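Local structure of 2-hydroxychromene-2-carboxylate isomerase (Pseudomonas putida, 2IMF) at residues A[8-13]-A[37-42]; A[12-17]-A[167-172]. The protein catalyses the reversible, glutathione-dependent isomerisation of 2-hydroxychromene-2-carboxylate to trans-o-hydroxybenzylidenepyruvate in the naphthalene degradation pathway. All coordinates share one frame; numbering follows the deposited sequence.

Contact 1 (A[8-13]-A[37-42]). With GSH (glutathione), chain E; TOM (4-(2-methoxyphenyl)-2-oxobut-3-enoic acid), chain F.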
ATOM      1  N   ASP A   8     -11.326   9.263  -6.982  1.00 11.49           N
ATOM      2  CA  ASP A   8     -11.258  10.743  -7.080  1.00 12.82           C
ATOM      3  C   ASP A   8     -10.253  10.973  -8.215  1.00 11.24           C
ATOM      4  O   ASP A   8      -9.218  10.292  -8.253  1.00 11.63           O
ATOM      5  CB  ASP A   8     -10.774  11.310  -5.728  1.00 12.33           C
ATOM      6  CG  ASP A   8     -10.712  12.845  -5.679  1.00 13.93           C
ATOM      7  OD1 ASP A   8     -10.415  13.474  -6.739  1.00 13.70           O
ATOM      8  OD2 ASP A   8     -10.861  13.400  -4.586  1.00 14.23           O
ATOM      9  N   PHE A   9     -10.558  11.834  -9.190  1.00 11.92           N
ATOM     10  CA  PHE A   9      -9.628  11.999 -10.346  1.00 12.32           C
ATOM     11  C   PHE A   9      -8.266  12.575  -9.923  1.00 12.75           C
ATOM     12  O   PHE A   9      -7.360  12.501 -10.724  1.00 12.85           O
ATOM     13  CB  PHE A   9     -10.251  12.881 -11.448  1.00 13.52           C
ATOM     14  CG  PHE A   9     -11.357  12.212 -12.222  1.00 11.94           C
ATOM     15  CD1 PHE A   9     -11.083  11.110 -13.019  1.00 13.34           C
ATOM     16  CD2 PHE A   9     -12.616  12.744 -12.198  1.00 11.08           C
ATOM     17  CE1 PHE A   9     -12.115  10.477 -13.790  1.00 13.29           C
ATOM     18  CE2 PHE A   9     -13.688  12.157 -12.956  1.00 13.74           C
ATOM     19  CZ  PHE A   9     -13.424  11.043 -13.732  1.00 13.44           C
ATOM     20  N   LEU A  10      -8.129  13.083  -8.705  1.00 12.33           N
ATOM     21  CA  LEU A  10      -6.766  13.521  -8.247  1.00 13.30           C
ATOM     22  C   LEU A  10      -5.829  12.377  -8.016  1.00 12.91           C
ATOM     23  O   LEU A  10      -4.634  12.583  -7.896  1.00 13.42           O
ATOM     24  CB  LEU A  10      -6.803  14.390  -6.978  1.00 13.90           C
ATOM     25  CG  LEU A  10      -7.237  13.711  -5.692  1.00 15.55           C
ATOM     26  CD1 LEU A  10      -6.085  12.920  -5.035  1.00 20.44           C
ATOM     27  CD2 LEU A  10      -7.651  14.764  -4.708  1.00 19.00           C
ATOM     28  N   SER A  11      -6.346  11.132  -7.956  1.00 12.17           N
ATOM     29  CA  SER A  11      -5.554   9.985  -7.470  1.00 12.20           C
ATOM     30  C   SER A  11      -4.902   9.178  -8.565  1.00 13.19           C
ATOM     31  O   SER A  11      -5.604   8.560  -9.330  1.00 12.18           O
ATOM     32  CB  SER A  11      -6.482   9.136  -6.623  1.00 12.89           C
ATOM     33  OG  SER A  11      -5.912   7.841  -6.322  1.00 12.43           O
ATOM     34  N   PRO A  12      -3.569   9.167  -8.581  1.00 11.00           N
ATOM     35  CA  PRO A  12      -2.899   8.352  -9.602  1.00 11.10           C
ATOM     36  C   PRO A  12      -3.055   6.845  -9.353  1.00 13.10           C
ATOM     37  O   PRO A  12      -3.025   6.096 -10.305  1.00 12.05           O
ATOM     38  CB  PRO A  12      -1.418   8.782  -9.489  1.00 11.74           C
ATOM     39  CG  PRO A  12      -1.271   9.245  -8.056  1.00 12.11           C
ATOM     40  CD  PRO A  12      -2.625   9.903  -7.682  1.00 12.94           C
ATOM     41  N   PHE A  13      -3.199   6.408  -8.101  1.00 11.89           N
ATOM     42  CA  PHE A  13      -3.489   5.002  -7.870  1.00 11.89           C
ATOM     43  C   PHE A  13      -4.874   4.667  -8.379  1.00 12.42           C
ATOM     44  O   PHE A  13      -5.103   3.527  -8.841  1.00 11.86           O
ATOM     45  CB  PHE A  13      -3.306   4.735  -6.376  1.00 12.34           C
ATOM     46  CG  PHE A  13      -1.836   4.771  -5.973  1.00 11.10           C
ATOM     47  CD1 PHE A  13      -0.968   3.751  -6.333  1.00 10.88           C
ATOM     48  CD2 PHE A  13      -1.358   5.846  -5.281  1.00 13.54           C
ATOM     49  CE1 PHE A  13       0.367   3.786  -5.975  1.00 14.02           C
ATOM     50  CE2 PHE A  13       0.011   5.900  -4.882  1.00 15.75           C
ATOM     51  CZ  PHE A  13       0.849   4.882  -5.262  1.00 14.99           C
ATOM     52  N   ILE A  37     -15.867  10.480  -5.802  1.00 12.36           N
ATOM     53  CA  ILE A  37     -16.048  11.029  -4.454  1.00 13.99           C
ATOM     54  C   ILE A  37     -14.904  11.933  -4.063  1.00 14.86           C
ATOM     55  O   ILE A  37     -13.847  11.935  -4.685  1.00 13.88           O
ATOM     56  CB  ILE A  37     -16.149   9.930  -3.327  1.00 13.45           C
ATOM     57  CG1 ILE A  37     -14.891   9.008  -3.368  1.00 13.41           C
ATOM     58  CG2 ILE A  37     -17.361   9.033  -3.618  1.00 14.44           C
ATOM     59  CD1 ILE A  37     -14.834   8.027  -2.146  1.00 14.00           C
ATOM     60  N   ASP A  38     -15.126  12.708  -3.028  1.00 13.58           N
ATOM     61  CA  ASP A  38     -14.150  13.697  -2.575  1.00 14.14           C
ATOM     62  C   ASP A  38     -13.184  13.107  -1.564  1.00 14.81           C
ATOM     63  O   ASP A  38     -13.526  13.007  -0.345  1.00 14.03           O
ATOM     64  CB  ASP A  38     -14.891  14.906  -1.992  1.00 14.97           C
ATOM     65  CG  ASP A  38     -13.978  16.073  -1.687  1.00 17.82           C
ATOM     66  OD1 ASP A  38     -12.771  15.971  -1.611  1.00 19.28           O
ATOM     67  OD2 ASP A  38     -14.507  17.182  -1.387  1.00 29.23           O
ATOM     68  N   LEU A  39     -11.964  12.782  -2.011  1.00 14.66           N
ATOM     69  CA  LEU A  39     -11.008  12.190  -1.074  1.00 14.99           C
ATOM     70  C   LEU A  39     -10.780  13.073   0.154  1.00 14.60           C
ATOM     71  O   LEU A  39     -10.623  12.586   1.265  1.00 14.92           O
ATOM     72  CB  LEU A  39      -9.666  11.964  -1.768  1.00 15.26           C
ATOM     73  CG  LEU A  39      -8.554  11.398  -0.861  1.00 14.57           C
ATOM     74  CD1 LEU A  39      -8.953  10.060  -0.257  1.00 16.58           C
ATOM     75  CD2 LEU A  39      -7.256  11.339  -1.621  1.00 16.54           C
ATOM     76  N   ALA A  40     -10.786  14.394  -0.112  1.00 16.81           N
ATOM     77  CA  ALA A  40     -10.403  15.264   1.002  1.00 19.32           C
ATOM     78  C   ALA A  40     -11.428  15.149   2.059  1.00 19.87           C
ATOM     79  O   ALA A  40     -11.145  15.117   3.274  1.00 22.07           O
ATOM     80  CB  ALA A  40     -10.305  16.743   0.576  1.00 21.69           C
ATOM     81  N   ARG A  41     -12.686  15.087   1.666  1.00 20.34           N
ATOM     82  CA  ARG A  41     -13.734  14.948   2.636  1.00 20.65           C
ATOM     83  C   ARG A  41     -13.714  13.595   3.351  1.00 21.15           C
ATOM     84  O   ARG A  41     -13.951  13.480   4.559  1.00 21.61           O
ATOM     85  CB  ARG A  41     -15.095  15.132   1.966  1.00 23.00           C
ATOM     86  CG  ARG A  41     -15.814  16.376   2.311  1.00 30.26           C
ATOM     87  CD  ARG A  41     -16.951  16.482   1.288  1.00 34.63           C
ATOM     88  NE  ARG A  41     -17.155  17.858   0.860  1.00 41.35           N
ATOM     89  CZ  ARG A  41     -18.308  18.499   1.002  1.00 43.99           C
ATOM     90  NH1 ARG A  41     -19.337  17.854   1.542  1.00 43.10           N
ATOM     91  NH2 ARG A  41     -18.431  19.765   0.596  1.00 45.28           N
ATOM     92  N   VAL A  42     -13.473  12.493   2.621  1.00 20.50           N
ATOM     93  CA  VAL A  42     -13.414  11.228   3.312  1.00 20.05           C
ATOM     94  C   VAL A  42     -12.277  11.113   4.333  1.00 17.78           C
ATOM     95  O   VAL A  42     -12.433  10.419   5.343  1.00 20.10           O
ATOM     96  CB  VAL A  42     -13.472   9.937   2.368  1.00 21.49           C
ATOM     97  CG1 VAL A  42     -14.467  10.102   1.213  1.00 21.31           C
ATOM     98  CG2 VAL A  42     -12.187   9.467   1.864  1.00 25.03           C
TER
HETATM   99  N1  GSH E 301      -0.870   1.053  -2.018  1.00 13.02           N
HETATM  100  CA1 GSH E 301      -1.847   1.794  -2.750  1.00 13.96           C
HETATM  101  C1  GSH E 301      -2.097   1.357  -4.148  1.00 12.81           C
HETATM  102  O11 GSH E 301      -3.099   1.758  -4.744  1.00 13.60           O
HETATM  103  O12 GSH E 301      -1.082   0.780  -4.597  1.00 14.93           O
HETATM  104  CB1 GSH E 301      -1.997   3.237  -2.281  1.00 13.48           C
HETATM  105  CG1 GSH E 301      -3.329   3.935  -2.551  1.00 12.07           C
HETATM  106  CD1 GSH E 301      -3.298   5.345  -2.030  1.00 14.80           C
HETATM  107  OE1 GSH E 301      -2.202   5.793  -1.427  1.00 16.21           O
HETATM  108  N2  GSH E 301      -4.336   6.131  -2.198  1.00 13.74           N
HETATM  109  CA2 GSH E 301      -4.472   7.445  -1.583  1.00 13.23           C
HETATM  110  C2  GSH E 301      -5.343   7.461  -0.403  1.00 13.70           C
HETATM  111  O2  GSH E 301      -6.522   6.807  -0.468  1.00 14.00           O
HETATM  112  CB2 GSH E 301      -5.062   8.414  -2.658  1.00 13.99           C
HETATM  113  SG2 GSH E 301      -3.862   8.798  -3.992  1.00 18.83           S
HETATM  114  N3  GSH E 301      -4.973   8.057   0.693  1.00 18.37           N
HETATM  115  CA3 GSH E 301      -5.760   7.864   1.911  1.00 18.82           C
HETATM  116  C3  GSH E 301      -4.889   7.188   2.944  1.00 21.68           C
HETATM  117  O31 GSH E 301      -5.406   6.911   4.041  1.00 21.24           O
HETATM  118  O32 GSH E 301      -3.655   6.974   2.698  1.00 22.99           O
HETATM  119  O8  TOM F 305      -1.444  12.005  -1.110  1.00 38.92           O
HETATM  120  C9  TOM F 305      -2.650  11.935  -1.321  1.00 39.00           C
HETATM  121  C10 TOM F 305      -3.649  12.667  -0.586  1.00 39.18           C
HETATM  122  O11 TOM F 305      -3.891  12.230   0.565  1.00 40.54           O
HETATM  123  O10 TOM F 305      -4.265  13.601  -1.139  1.00 45.15           O
HETATM  124  C8  TOM F 305      -3.252  10.997  -2.321  1.00 33.61           C
HETATM  125  C7  TOM F 305      -2.590  10.153  -3.078  1.00 25.71           C
HETATM  126  C1  TOM F 305      -1.433  10.531  -3.981  1.00 24.42           C
HETATM  127  C6  TOM F 305      -0.375   9.645  -3.971  1.00 21.40           C
HETATM  128  C5  TOM F 305       0.749   9.913  -4.746  1.00 23.45           C
HETATM  129  C4  TOM F 305       0.742  11.048  -5.575  1.00 23.76           C
HETATM  130  C3  TOM F 305      -0.316  11.932  -5.606  1.00 20.58           C
HETATM  131  C2  TOM F 305      -1.424  11.643  -4.788  1.00 25.16           C
HETATM  132  O2  TOM F 305      -2.527  12.425  -4.759  1.00 25.60           O
HETATM  133  C11 TOM F 305      -2.558  13.379  -5.823  1.00 29.17           C
HETATM  134  O   HOH W   1     -10.677  15.727  -3.326  1.00 19.14           O
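The active-site turn of this thioredoxin-fold, kappa class glutathione transferase is joined to the start of helix 39-46 by a buried carboxylate, Asp8, which meets Ile37 and Leu39. It illustrates how one side chain can fix two loops at once. The first torsion of Asp8 sets CG anti to the backbone N (chi1 -178°), on the side of residues 37-39; the anti lone pair of OD2 accepts from Leu39 N at 2.9 Å in a nearly straight bond (166°). The other oxygen serves its own loop: OD1 takes Leu10 N at 3.0 Å from above the carboxylate plane, an Asx turn within the type I turn from Asp8 to Ser11. Ser86 OG and Asn90 ND2 also bond to OD1, and a water to OD2, so five bonds grip the carboxylate. That water donates to Asp38 OD1 as well, bridging two like charges 4.4 Å apart, OD2 of Asp8 and OD1 of Asp38; the amide-rich helix start probably eases their repulsion. Asp38 is the N-cap, its OD1 accepting weakly from Ala40 N and Arg41 N.

Beside the polar link, Leu10 CD1 meets Leu39 CD2 at 3.9 Å. CD1 of Leu10 also packs on the methoxy group of the bound 4-(2-methoxyphenyl)-2-oxobut-3-enoic acid, while CD2 of Leu39 touches both this ligand and glutathione. Ser11, the N-cap of helix 12-28 and the inferred nucleophile, has OG 3.2 Å from glutathione SG2. Around this site, Ile37 pairs through its backbone with Phe7 of strand 2-7 and packs on helix 147-162, and Phe9 turns away to meet helix 99-115.

Contact 2 (A[12-17]-A[167-172]); sequences PFSYLA and GVPTMF. With GSH (glutathione), chain E; TOM (4-(2-methoxyphenyl)-2-oxobut-3-enoic acid), chain F.
Val168 O, in a residue whose CB touches Ser14 OG, accepts from glutathione N2 at 2.8 Å and, weakly, from Trp179 NE1. Val168 N returns a bond of 2.8 Å to glutathione O2, and the cysteinyl part of the tripeptide is thus held like an added strand. This is the cis-proline loop of the thioredoxin fold: the peptide bond between Val168 and Pro169 is cis, and the loop lies beside the first turns of helix 12-28.

Three residues of the helix, Phe13, Ser14 and Ala17, meet the proline. Ser14 OG, anti to its carbonyl carbon (chi1 -66°), sits 3.3 Å from Pro169 N, which has no hydrogen to offer; the hydroxyl is instead hydrogen-bonded to Ser11 OG. Phe13 CB packs on Pro169 CD at 3.8 Å, and the rest of that side chain leads away into the pocket. One face of its ring has glutathione CB1 over the centre, 3.9 Å above the plane, while the edge at CE2 comes to C6 of the bound 4-(2-methoxyphenyl)-2-oxobut-3-enoic acid. An alanine here would keep the touch on Pro169 but would probably leave the gamma-glutamyl arm of glutathione without its aromatic support and open a gap beside the second ligand. Asp66 and Leu67 of helix 57-74 touch the same side chain, and Phe5 of strand 2-7 touches both Ala17 and Pro169. A turn along the helix from Phe13, the methyl CB of Ala17 rests against the proline ring, 3.6 Å from both CB and CG of Pro169.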
ATOM      1  N   PRO A  12      -3.569   9.167  -8.581  1.00 11.00           N
ATOM      2  CA  PRO A  12      -2.899   8.352  -9.602  1.00 11.10           C
ATOM      3  C   PRO A  12      -3.055   6.845  -9.353  1.00 13.10           C
ATOM      4  O   PRO A  12      -3.025   6.096 -10.305  1.00 12.05           O
ATOM      5  CB  PRO A  12      -1.418   8.782  -9.489  1.00 11.74           C
ATOM      6  CG  PRO A  12      -1.271   9.245  -8.056  1.00 12.11           C
ATOM      7  CD  PRO A  12      -2.625   9.903  -7.682  1.00 12.94           C
ATOM      8  N   PHE A  13      -3.199   6.408  -8.101  1.00 11.89           N
ATOM      9  CA  PHE A  13      -3.489   5.002  -7.870  1.00 11.89           C
ATOM     10  C   PHE A  13      -4.874   4.667  -8.379  1.00 12.42           C
ATOM     11  O   PHE A  13      -5.103   3.527  -8.841  1.00 11.86           O
ATOM     12  CB  PHE A  13      -3.306   4.735  -6.376  1.00 12.34           C
ATOM     13  CG  PHE A  13      -1.836   4.771  -5.973  1.00 11.10           C
ATOM     14  CD1 PHE A  13      -0.968   3.751  -6.333  1.00 10.88           C
ATOM     15  CD2 PHE A  13      -1.358   5.846  -5.281  1.00 13.54           C
ATOM     16  CE1 PHE A  13       0.367   3.786  -5.975  1.00 14.02           C
ATOM     17  CE2 PHE A  13       0.011   5.900  -4.882  1.00 15.75           C
ATOM     18  CZ  PHE A  13       0.849   4.882  -5.262  1.00 14.99           C
ATOM     19  N   SER A  14      -5.787   5.627  -8.391  1.00 11.56           N
ATOM     20  CA  SER A  14      -7.102   5.408  -8.985  1.00 11.71           C
ATOM     21  C   SER A  14      -7.079   5.321 -10.504  1.00 12.46           C
ATOM     22  O   SER A  14      -7.858   4.560 -11.111  1.00 12.81           O
ATOM     23  CB  SER A  14      -8.095   6.470  -8.550  1.00 11.22           C
ATOM     24  OG  SER A  14      -8.358   6.385  -7.154  1.00 12.74           O
ATOM     25  N   TYR A  15      -6.146   6.080 -11.138  1.00 11.35           N
ATOM     26  CA  TYR A  15      -5.963   6.039 -12.558  1.00 12.57           C
ATOM     27  C   TYR A  15      -5.530   4.631 -12.887  1.00 12.02           C
ATOM     28  O   TYR A  15      -6.067   3.991 -13.822  1.00 12.50           O
ATOM     29  CB  TYR A  15      -4.854   7.006 -12.929  1.00 12.59           C
ATOM     30  CG  TYR A  15      -4.257   6.785 -14.280  1.00 12.52           C
ATOM     31  CD1 TYR A  15      -5.013   6.968 -15.444  1.00 13.32           C
ATOM     32  CD2 TYR A  15      -2.902   6.477 -14.397  1.00 12.80           C
ATOM     33  CE1 TYR A  15      -4.381   6.828 -16.733  1.00 12.40           C
ATOM     34  CE2 TYR A  15      -2.278   6.361 -15.654  1.00 14.58           C
ATOM     35  CZ  TYR A  15      -3.073   6.503 -16.801  1.00 14.83           C
ATOM     36  OH  TYR A  15      -2.541   6.375 -18.080  1.00 15.72           O
ATOM     37  N   LEU A  16      -4.547   4.090 -12.150  1.00 12.93           N
ATOM     38  CA  LEU A  16      -4.065   2.720 -12.401  1.00 12.44           C
ATOM     39  C   LEU A  16      -5.218   1.707 -12.195  1.00 13.68           C
ATOM     40  O   LEU A  16      -5.460   0.806 -13.013  1.00 13.24           O
ATOM     41  CB  LEU A  16      -2.980   2.369 -11.420  1.00 13.54           C
ATOM     42  CG  LEU A  16      -1.650   3.118 -11.671  1.00 14.01           C
ATOM     43  CD1 LEU A  16      -0.701   2.872 -10.512  1.00 15.07           C
ATOM     44  CD2 LEU A  16      -0.990   2.650 -13.030  1.00 13.98           C
ATOM     45  N   ALA A  17      -5.934   1.803 -11.074  1.00 12.34           N
ATOM     46  CA  ALA A  17      -7.065   0.895 -10.820  1.00 12.61           C
ATOM     47  C   ALA A  17      -8.117   0.981 -11.891  1.00 13.94           C
ATOM     48  O   ALA A  17      -8.671  -0.071 -12.297  1.00 14.52           O
ATOM     49  CB  ALA A  17      -7.675   1.152  -9.422  1.00 13.57           C
ATOM     50  N   GLY A 167     -10.376   5.993   1.597  1.00 12.34           N
ATOM     51  CA  GLY A 167      -9.408   6.410   0.578  1.00 12.38           C
ATOM     52  C   GLY A 167      -9.844   5.946  -0.779  1.00 12.51           C
ATOM     53  O   GLY A 167     -10.937   5.355  -0.928  1.00 12.93           O
ATOM     54  N   VAL A 168      -8.986   6.206  -1.754  1.00 11.47           N
ATOM     55  CA  VAL A 168      -9.268   5.776  -3.120  1.00 12.21           C
ATOM     56  C   VAL A 168      -7.983   5.217  -3.697  1.00 13.03           C
ATOM     57  O   VAL A 168      -6.877   5.594  -3.306  1.00 13.61           O
ATOM     58  CB  VAL A 168      -9.817   6.902  -4.014  1.00 11.89           C
ATOM     59  CG1 VAL A 168     -11.156   7.341  -3.499  1.00 12.78           C
ATOM     60  CG2 VAL A 168      -8.840   8.144  -4.024  1.00 13.07           C
ATOM     61  N   PRO A 169      -8.050   4.283  -4.632  1.00 11.12           N
ATOM     62  CA  PRO A 169      -9.267   3.607  -5.160  1.00 11.60           C
ATOM     63  C   PRO A 169      -9.757   2.582  -4.151  1.00 11.55           C
ATOM     64  O   PRO A 169      -8.965   1.869  -3.543  1.00 12.26           O
ATOM     65  CB  PRO A 169      -8.765   2.892  -6.443  1.00 12.64           C
ATOM     66  CG  PRO A 169      -7.259   2.621  -6.125  1.00 10.81           C
ATOM     67  CD  PRO A 169      -6.792   3.782  -5.234  1.00 11.19           C
ATOM     68  N   THR A 170     -11.092   2.478  -4.039  1.00 12.11           N
ATOM     69  CA  THR A 170     -11.704   1.494  -3.123  1.00 11.90           C
ATOM     70  C   THR A 170     -12.683   0.687  -3.982  1.00 12.39           C
ATOM     71  O   THR A 170     -13.407   1.254  -4.806  1.00 12.42           O
ATOM     72  CB  THR A 170     -12.313   2.138  -1.876  1.00 11.88           C
ATOM     73  OG1 THR A 170     -11.230   2.693  -1.127  1.00 12.09           O
ATOM     74  CG2 THR A 170     -12.939   1.058  -1.011  1.00 14.37           C
ATOM     75  N   MET A 171     -12.680  -0.624  -3.761  1.00 12.49           N
ATOM     76  CA  MET A 171     -13.507  -1.562  -4.565  1.00 12.77           C
ATOM     77  C   MET A 171     -14.288  -2.417  -3.596  1.00 13.77           C
ATOM     78  O   MET A 171     -13.695  -2.899  -2.604  1.00 14.43           O
ATOM     79  CB  MET A 171     -12.716  -2.473  -5.520  1.00 14.47           C
ATOM     80  CG  MET A 171     -12.115  -1.723  -6.675  1.00 13.21           C
ATOM     81  SD  MET A 171     -10.701  -0.629  -6.404  0.80 11.38           S
ATOM     82  CE  MET A 171      -9.534  -1.654  -5.494  1.00 17.79           C
ATOM     83  N   PHE A 172     -15.572  -2.720  -3.888  1.00 14.21           N
ATOM     84  CA  PHE A 172     -16.341  -3.690  -3.059  1.00 15.15           C
ATOM     85  C   PHE A 172     -16.837  -4.744  -4.010  1.00 15.21           C
ATOM     86  O   PHE A 172     -17.340  -4.435  -5.102  1.00 15.61           O
ATOM     87  CB  PHE A 172     -17.574  -3.075  -2.397  1.00 15.69           C
ATOM     88  CG  PHE A 172     -17.322  -2.119  -1.253  1.00 14.91           C
ATOM     89  CD1 PHE A 172     -16.923  -0.817  -1.516  1.00 17.69           C
ATOM     90  CD2 PHE A 172     -17.506  -2.529   0.046  1.00 16.52           C
ATOM     91  CE1 PHE A 172     -16.737   0.076  -0.466  1.00 16.98           C
ATOM     92  CE2 PHE A 172     -17.330  -1.652   1.096  1.00 17.47           C
ATOM     93  CZ  PHE A 172     -16.963  -0.369   0.843  1.00 17.77           C
TER
HETATM   94  N1  GSH E 301      -0.870   1.053  -2.018  1.00 13.02           N
HETATM   95  CA1 GSH E 301      -1.847   1.794  -2.750  1.00 13.96           C
HETATM   96  C1  GSH E 301      -2.097   1.357  -4.148  1.00 12.81           C
HETATM   97  O11 GSH E 301      -3.099   1.758  -4.744  1.00 13.60           O
HETATM   98  O12 GSH E 301      -1.082   0.780  -4.597  1.00 14.93           O
HETATM   99  CB1 GSH E 301      -1.997   3.237  -2.281  1.00 13.48           C
HETATM  100  CG1 GSH E 301      -3.329   3.935  -2.551  1.00 12.07           C
HETATM  101  CD1 GSH E 301      -3.298   5.345  -2.030  1.00 14.80           C
HETATM  102  OE1 GSH E 301      -2.202   5.793  -1.427  1.00 16.21           O
HETATM  103  N2  GSH E 301      -4.336   6.131  -2.198  1.00 13.74           N
HETATM  104  CA2 GSH E 301      -4.472   7.445  -1.583  1.00 13.23           C
HETATM  105  C2  GSH E 301      -5.343   7.461  -0.403  1.00 13.70           C
HETATM  106  O2  GSH E 301      -6.522   6.807  -0.468  1.00 14.00           O
HETATM  107  CB2 GSH E 301      -5.062   8.414  -2.658  1.00 13.99           C
HETATM  108  SG2 GSH E 301      -3.862   8.798  -3.992  1.00 18.83           S
HETATM  109  N3  GSH E 301      -4.973   8.057   0.693  1.00 18.37           N
HETATM  110  CA3 GSH E 301      -5.760   7.864   1.911  1.00 18.82           C
HETATM  111  C3  GSH E 301      -4.889   7.188   2.944  1.00 21.68           C
HETATM  112  O31 GSH E 301      -5.406   6.911   4.041  1.00 21.24           O
HETATM  113  O32 GSH E 301      -3.655   6.974   2.698  1.00 22.99           O
HETATM  114  O8  TOM F 305      -1.444  12.005  -1.110  1.00 38.92           O
HETATM  115  C9  TOM F 305      -2.650  11.935  -1.321  1.00 39.00           C
HETATM  116  C10 TOM F 305      -3.649  12.667  -0.586  1.00 39.18           C
HETATM  117  O11 TOM F 305      -3.891  12.230   0.565  1.00 40.54           O
HETATM  118  O10 TOM F 305      -4.265  13.601  -1.139  1.00 45.15           O
HETATM  119  C8  TOM F 305      -3.252  10.997  -2.321  1.00 33.61           C
HETATM  120  C7  TOM F 305      -2.590  10.153  -3.078  1.00 25.71           C
HETATM  121  C1  TOM F 305      -1.433  10.531  -3.981  1.00 24.42           C
HETATM  122  C6  TOM F 305      -0.375   9.645  -3.971  1.00 21.40           C
HETATM  123  C5  TOM F 305       0.749   9.913  -4.746  1.00 23.45           C
HETATM  124  C4  TOM F 305       0.742  11.048  -5.575  1.00 23.76           C
HETATM  125  C3  TOM F 305      -0.316  11.932  -5.606  1.00 20.58           C
HETATM  126  C2  TOM F 305      -1.424  11.643  -4.788  1.00 25.16           C
HETATM  127  O2  TOM F 305      -2.527  12.425  -4.759  1.00 25.60           O
HETATM  128  C11 TOM F 305      -2.558  13.379  -5.823  1.00 29.17           C

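From the N terminus the chain runs through strand 2-7 into residues 8-17, from which both contacts start; they share Pro12 and Phe13. Contact 1 closes the shorter loop, which holds helix 12-28 and strand 31-36; with strand 2-7 these make a beta-alpha-beta crossover. Contact 2 reaches much farther, spanning the helical region before the chain returns to the sheet at strand 170-173. The two loops overlap, contact 1 closing well before contact 2 does. They also touch in space, Ser11 CB against Val168 CG2 and Leu39 CD1 against Gly167 CA, and together they line part of the glutathione site, with elements from the N-terminal and C-terminal parts of the thioredoxin fold.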